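Local coordinates for TqaL (Neurospora crassa, PDB 7EEH), which binds an iron ion as a member of the 2OG-Fe dioxygenase family, which belongs to the cupin clan of beta-barrel proteins, at residues E181-D186 / E250-L255; D189-T194 / L244-T249. The protein carries 1 engineered substitution. One frame throughout, in Å; residues are numbered along the deposited sequence.

Interaction 1. Residues E181-D186 / E250-L255; sequences EGVHTD and ENKHSL. With FE (Fe (III) ion), chain H.
Three metal bonds carry this contact. The iron sits 2.2 Å from His-184 NE2 and 2.1 Å from both Asp-186 OD1 and His-253 NE2. The separation of 3.0 Å between His-184 NE2 and His-253 NE2, with Asp-186 OD1 similarly near both, puts the three donors on one face of the ion, the facial triad of two histidines and one carboxylate. Water 2 and two atoms from outside the segments bring the coordination to six. Both histidines hold CG in the crowded position between backbone N and carbonyl carbon, so rings whose CB atoms leave away from the facing segment swing back until their tips converge. Their planes meet obliquely at 61°. The Asp-186 carboxylate meets the edge of the His-253 ring, the two planes turned 79° apart.

Backbone hydrogen bonds fix the frame. A single antiparallel hydrogen-bonded bridge pairs His-184 with His-253: His-253 N gives to His-184 O at 2.8 Å, nearly straight at 163°, and His-184 N returns one to His-253 O. A side-chain bond then sets the rotation of the first ring, for His-184 ND1 donates to Gly-182 O at 2.7 Å, nearly along the C=O axis and close to the ring plane. Glu-181 OE1 lies 3.5 Å above the plane of that ring, over its centre.

Apolar contacts are slighter: the side chains of Val-183 and Lys-252 cross at about a right angle, with CG1 against CB, and Thr-185 crosses Lys-252 obliquely, CG2 against CG.

The bonds to the ligand side chains are consistent with a site held ready for the metal. With ND1 of His-184 donating, its NE2 offers a lone pair to iron, and the carbonyl probably strengthens that donation. Asp-186 OD2, not a ligand at 3.3 Å from FE, is hydrogen-bonded to Thr-191 OG1, in keeping with a one-oxygen carboxylate ligand.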
loop_
_atom_site.group_PDB
_atom_site.type_symbol
_atom_site.label_atom_id
_atom_site.label_comp_id
_atom_site.label_asym_id
_atom_site.label_seq_id
_atom_site.Cartn_x
_atom_site.Cartn_y
_atom_site.Cartn_z
ATOM N N GLU B 181 23.417 -0.808 -36.241
ATOM C CA GLU B 181 22.146 -0.256 -36.695
ATOM C C GLU B 181 21.931 1.160 -36.172
ATOM O O GLU B 181 22.241 1.471 -35.016
ATOM C CB GLU B 181 20.995 -1.157 -36.245
ATOM C CG GLU B 181 19.777 -1.073 -37.151
ATOM C CD GLU B 181 18.573 -1.830 -36.613
ATOM O OE1 GLU B 181 18.654 -2.420 -35.505
ATOM O OE2 GLU B 181 17.546 -1.847 -37.323
ATOM N N GLY B 182 21.385 2.018 -37.028
ATOM C CA GLY B 182 21.095 3.394 -36.679
ATOM C C GLY B 182 19.690 3.571 -36.137
ATOM O O GLY B 182 19.051 2.629 -35.661
ATOM N N VAL B 183 19.211 4.815 -36.207
ATOM C CA VAL B 183 17.839 5.139 -35.828
ATOM C C VAL B 183 16.861 4.263 -36.594
ATOM O O VAL B 183 16.920 4.187 -37.824
ATOM C CB VAL B 183 17.578 6.633 -36.091
ATOM C CG1 VAL B 183 16.178 7.020 -35.661
ATOM C CG2 VAL B 183 18.627 7.465 -35.362
ATOM N N HIS B 184 15.930 3.630 -35.876
ATOM C CA HIS B 184 15.007 2.690 -36.510
ATOM C C HIS B 184 13.752 2.505 -35.658
ATOM O O HIS B 184 13.692 2.926 -34.498
ATOM C CB HIS B 184 15.694 1.338 -36.737
ATOM C CG HIS B 184 16.031 0.623 -35.469
ATOM N ND1 HIS B 184 17.132 0.946 -34.706
ATOM C CD2 HIS B 184 15.402 -0.382 -34.815
ATOM C CE1 HIS B 184 17.176 0.164 -33.645
ATOM N NE2 HIS B 184 16.140 -0.657 -33.688
ATOM N N THR B 185 12.735 1.887 -36.267
ATOM C CA THR B 185 11.696 1.149 -35.562
ATOM C C THR B 185 11.886 -0.343 -35.822
ATOM O O THR B 185 12.476 -0.745 -36.827
ATOM C CB THR B 185 10.281 1.559 -35.993
ATOM O OG1 THR B 185 9.996 1.007 -37.282
ATOM C CG2 THR B 185 10.158 3.085 -36.052
ATOM N N ASP B 186 11.369 -1.158 -34.910
ATOM C CA ASP B 186 11.470 -2.608 -35.007
ATOM C C ASP B 186 10.382 -3.227 -35.874
ATOM O O ASP B 186 10.374 -4.450 -36.048
ATOM C CB ASP B 186 11.391 -3.239 -33.614
ATOM C CG ASP B 186 12.469 -2.741 -32.672
ATOM O OD1 ASP B 186 13.570 -2.371 -33.130
ATOM O OD2 ASP B 186 12.202 -2.743 -31.451
ATOM N N GLU B 250 5.312 4.747 -32.650
ATOM C CA GLU B 250 5.249 6.178 -32.378
ATOM C C GLU B 250 6.565 6.748 -31.884
ATOM O O GLU B 250 6.640 7.954 -31.627
ATOM C CB GLU B 250 4.133 6.478 -31.364
ATOM C CG GLU B 250 2.786 5.980 -31.835
ATOM C CD GLU B 250 1.752 5.987 -30.741
ATOM O OE1 GLU B 250 1.930 6.763 -29.777
ATOM O OE2 GLU B 250 0.789 5.195 -30.841
ATOM N N ASN B 251 7.596 5.913 -31.749
ATOM C CA ASN B 251 8.950 6.297 -31.369
ATOM C C ASN B 251 9.918 5.645 -32.335
ATOM O O ASN B 251 9.615 4.606 -32.920
ATOM C CB ASN B 251 9.360 5.816 -29.973
ATOM C CG ASN B 251 8.449 6.300 -28.890
ATOM O OD1 ASN B 251 8.629 7.398 -28.374
ATOM N ND2 ASN B 251 7.473 5.471 -28.511
ATOM N N LYS B 252 11.024 6.323 -32.601
ATOM C CA LYS B 252 12.174 5.680 -33.208
ATOM C C LYS B 252 13.174 5.506 -32.086
ATOM O O LYS B 252 13.074 6.183 -31.054
ATOM C CB LYS B 252 12.776 6.499 -34.368
ATOM C CG LYS B 252 11.982 6.485 -35.654
ATOM C CD LYS B 252 12.497 7.443 -36.725
ATOM C CE LYS B 252 11.535 7.502 -37.925
ATOM N NZ LYS B 252 11.879 8.565 -38.927
ATOM N N HIS B 253 14.120 4.585 -32.257
ATOM C CA HIS B 253 15.101 4.400 -31.202
ATOM C C HIS B 253 16.442 3.997 -31.797
ATOM O O HIS B 253 16.553 3.657 -32.973
ATOM C CB HIS B 253 14.623 3.379 -30.160
ATOM C CG HIS B 253 14.329 2.027 -30.722
ATOM N ND1 HIS B 253 13.134 1.715 -31.343
ATOM C CD2 HIS B 253 15.074 0.893 -30.746
ATOM C CE1 HIS B 253 13.158 0.450 -31.722
ATOM N NE2 HIS B 253 14.325 -0.068 -31.378
ATOM N N SER B 254 17.470 4.069 -30.960
ATOM C CA SER B 254 18.823 3.704 -31.341
ATOM C C SER B 254 19.575 3.313 -30.079
ATOM O O SER B 254 19.236 3.757 -28.978
ATOM C CB SER B 254 19.526 4.848 -32.086
ATOM O OG SER B 254 19.765 5.954 -31.237
ATOM N N LEU B 255 20.585 2.460 -30.241
ATOM C CA LEU B 255 21.348 1.925 -29.123
ATOM C C LEU B 255 22.827 2.185 -29.360
ATOM O O LEU B 255 23.328 2.002 -30.473
ATOM C CB LEU B 255 21.075 0.413 -28.947
ATOM C CG LEU B 255 21.782 -0.394 -27.841
ATOM C CD1 LEU B 255 21.461 0.112 -26.425
ATOM C CD2 LEU B 255 21.472 -1.895 -27.955
HETATM FE FE FE H . 15.271 -1.854 -32.092
HETATM O O HOH W 1 20.218 1.029 -32.953
HETATM O O HOH W 2 16.218 -3.589 -33.226
#

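Interaction 2. Residues D189-T194 / L244-T249; sequences DHTMTT and LLLVDT
Asp-189 OD1 is gripped twice, by Tyr-154 OH and by water 3, which donates to Asp-189 OD1 over 2.6 Å. The same water accepts from Thr-249 OG1, bridging two side chains that run side by side. Asp-248 OD2 likewise has two partners, Arg-149 and Val-188 N.

Beyond this end, strands 190-194 and 244-247 pair antiparallel in the major sheet, their directions 167° apart, consistent with the double-stranded beta-helix of the cupin clan. Thr-191 with Leu-246 and Thr-193 with Leu-244 are hydrogen-bonded pairs, each joined by two bonds; the straightest include Thr-191 N to Leu-246 O at 3.0 Å. His-190 with Val-247 and Met-192 with Leu-245 are non-hydrogen-bonded pairs, and Met-192 CA comes 3.2 Å from Leu-244 O in a CA-H...O contact. The ladder ends less regularly: Asp-248 N reaches Asp-189 O at 2.8 Å, but from 47° above the carbonyl plane.

On the face of Met-192, Leu-245 CD1 lies 3.8 Å from Met-192 CB, while the selenomethionine chain bends away. On the opposite face, Thr-191 CB meets Leu-246 CD1, and Thr-193 OG1, in the crowded position, lies 3.6 Å from Leu-244 CB.

Strand 267-277 runs along 189-194 on the side away from 244-249; where strand 190-199 begins, Asp-189 and His-190 both face Thr-276, a classic beta bulge. Strand 33-36 flanks Leu-245 through Ile-34, and helix 128-141 covers the Met-192 and Leu-245 face.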
loop_
_atom_site.group_PDB
_atom_site.type_symbol
_atom_site.label_atom_id
_atom_site.label_comp_id
_atom_site.label_asym_id
_atom_site.label_seq_id
_atom_site.Cartn_x
_atom_site.Cartn_y
_atom_site.Cartn_z
ATOM N N ASP B 189 4.446 -3.455 -32.715
ATOM C CA ASP B 189 3.614 -2.518 -31.967
ATOM C C ASP B 189 4.243 -2.091 -30.646
ATOM O O ASP B 189 4.261 -0.900 -30.340
ATOM C CB ASP B 189 2.224 -3.121 -31.703
ATOM C CG ASP B 189 1.410 -3.297 -32.985
ATOM O OD1 ASP B 189 1.290 -2.311 -33.746
ATOM O OD2 ASP B 189 0.908 -4.418 -33.227
ATOM N N HIS B 190 4.730 -3.044 -29.845
ATOM C CA HIS B 190 5.340 -2.759 -28.549
ATOM C C HIS B 190 6.638 -3.540 -28.438
ATOM O O HIS B 190 6.664 -4.738 -28.733
ATOM C CB HIS B 190 4.430 -3.162 -27.374
ATOM C CG HIS B 190 3.068 -2.552 -27.419
ATOM N ND1 HIS B 190 2.809 -1.273 -26.971
ATOM C CD2 HIS B 190 1.882 -3.053 -27.838
ATOM C CE1 HIS B 190 1.525 -1.007 -27.126
ATOM N NE2 HIS B 190 0.940 -2.071 -27.655
ATOM N N THR B 191 7.698 -2.876 -27.991
ATOM C CA THR B 191 8.989 -3.512 -27.775
ATOM C C THR B 191 9.383 -3.348 -26.313
ATOM O O THR B 191 9.274 -2.250 -25.757
ATOM C CB THR B 191 10.099 -2.907 -28.662
ATOM O OG1 THR B 191 9.787 -3.086 -30.048
ATOM C CG2 THR B 191 11.461 -3.598 -28.357
HETATM N N MSE B 192 9.826 -4.444 -25.692
HETATM C CA MSE B 192 10.263 -4.441 -24.295
HETATM C C MSE B 192 11.666 -5.048 -24.238
HETATM O O MSE B 192 11.919 -6.123 -24.816
HETATM C CB MSE B 192 9.291 -5.237 -23.397
HETATM C CG MSE B 192 9.665 -5.228 -21.911
HETATM SE SE MSE B 192 8.172 -5.591 -20.740
HETATM C CE MSE B 192 8.382 -7.536 -20.357
ATOM N N THR B 193 12.586 -4.358 -23.570
ATOM C CA THR B 193 13.962 -4.815 -23.405
ATOM C C THR B 193 14.282 -4.846 -21.921
ATOM O O THR B 193 14.224 -3.811 -21.247
ATOM C CB THR B 193 14.939 -3.904 -24.140
ATOM O OG1 THR B 193 14.837 -2.576 -23.609
ATOM C CG2 THR B 193 14.590 -3.866 -25.619
ATOM N N THR B 194 14.620 -6.028 -21.422
ATOM C CA THR B 194 14.824 -6.266 -20.005
ATOM C C THR B 194 16.245 -6.776 -19.817
ATOM O O THR B 194 16.677 -7.690 -20.522
ATOM C CB THR B 194 13.798 -7.269 -19.481
ATOM O OG1 THR B 194 12.493 -6.665 -19.510
ATOM C CG2 THR B 194 14.118 -7.718 -18.059
ATOM N N LEU B 244 12.784 -1.395 -20.220
ATOM C CA LEU B 244 12.254 -0.342 -21.082
ATOM C C LEU B 244 11.140 -0.926 -21.935
ATOM O O LEU B 244 11.331 -1.973 -22.562
ATOM C CB LEU B 244 13.354 0.219 -21.990
ATOM C CG LEU B 244 12.858 1.187 -23.060
ATOM C CD1 LEU B 244 12.407 2.500 -22.417
ATOM C CD2 LEU B 244 13.923 1.417 -24.143
ATOM N N LEU B 245 9.986 -0.259 -21.963
ATOM C CA LEU B 245 8.882 -0.625 -22.840
ATOM C C LEU B 245 8.514 0.594 -23.684
ATOM O O LEU B 245 8.398 1.698 -23.153
ATOM C CB LEU B 245 7.676 -1.093 -22.013
ATOM C CG LEU B 245 6.350 -1.405 -22.715
ATOM C CD1 LEU B 245 6.501 -2.655 -23.559
ATOM C CD2 LEU B 245 5.276 -1.617 -21.664
ATOM N N LEU B 246 8.334 0.411 -24.992
ATOM C CA LEU B 246 8.076 1.548 -25.873
ATOM C C LEU B 246 7.066 1.174 -26.948
ATOM O O LEU B 246 7.017 0.030 -27.403
ATOM C CB LEU B 246 9.362 2.074 -26.530
ATOM C CG LEU B 246 10.226 1.159 -27.406
ATOM C CD1 LEU B 246 9.740 1.116 -28.855
ATOM C CD2 LEU B 246 11.667 1.633 -27.354
ATOM N N VAL B 247 6.266 2.158 -27.355
ATOM C CA VAL B 247 5.331 1.994 -28.468
ATOM C C VAL B 247 6.138 2.134 -29.754
ATOM O O VAL B 247 6.647 3.212 -30.060
ATOM C CB VAL B 247 4.193 3.016 -28.408
ATOM C CG1 VAL B 247 3.272 2.891 -29.661
ATOM C CG2 VAL B 247 3.402 2.836 -27.116
ATOM N N ASP B 248 6.285 1.032 -30.493
ATOM C CA ASP B 248 7.287 0.981 -31.558
ATOM C C ASP B 248 6.861 1.765 -32.795
ATOM O O ASP B 248 7.715 2.133 -33.613
ATOM C CB ASP B 248 7.564 -0.478 -31.935
ATOM C CG ASP B 248 8.671 -0.619 -32.982
ATOM O OD1 ASP B 248 9.788 -0.113 -32.752
ATOM O OD2 ASP B 248 8.408 -1.235 -34.035
ATOM N N THR B 249 5.562 2.024 -32.941
ATOM C CA THR B 249 5.016 2.765 -34.066
ATOM C C THR B 249 5.038 4.273 -33.858
ATOM O O THR B 249 4.805 5.018 -34.814
ATOM C CB THR B 249 3.576 2.322 -34.328
ATOM O OG1 THR B 249 2.861 2.321 -33.089
ATOM C CG2 THR B 249 3.539 0.921 -34.912
HETATM O O HOH W 3 1.072 0.086 -32.731
#

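From the N terminus, the chain passes through loop residues 181-186, then enters strand 190-199 of the large antiparallel sheet. It runs out through strands 209-213 and 231-236 of the small sheet and returns along strand 243-247 to close interaction 2. Strand 252-255 follows directly and closes interaction 1, so interaction 2 is nested inside it. The large sheet is thereby tied to the three-stranded one, consistent with the double-stranded beta-helix of the cupin clan. A probable hydrogen bond of 2.9 Å from Asp-186 N to Asp-248 OD1 also joins the contacts, so Thr-191 and Asp-248 of the inner contact act as second-shell residues to Asp-186.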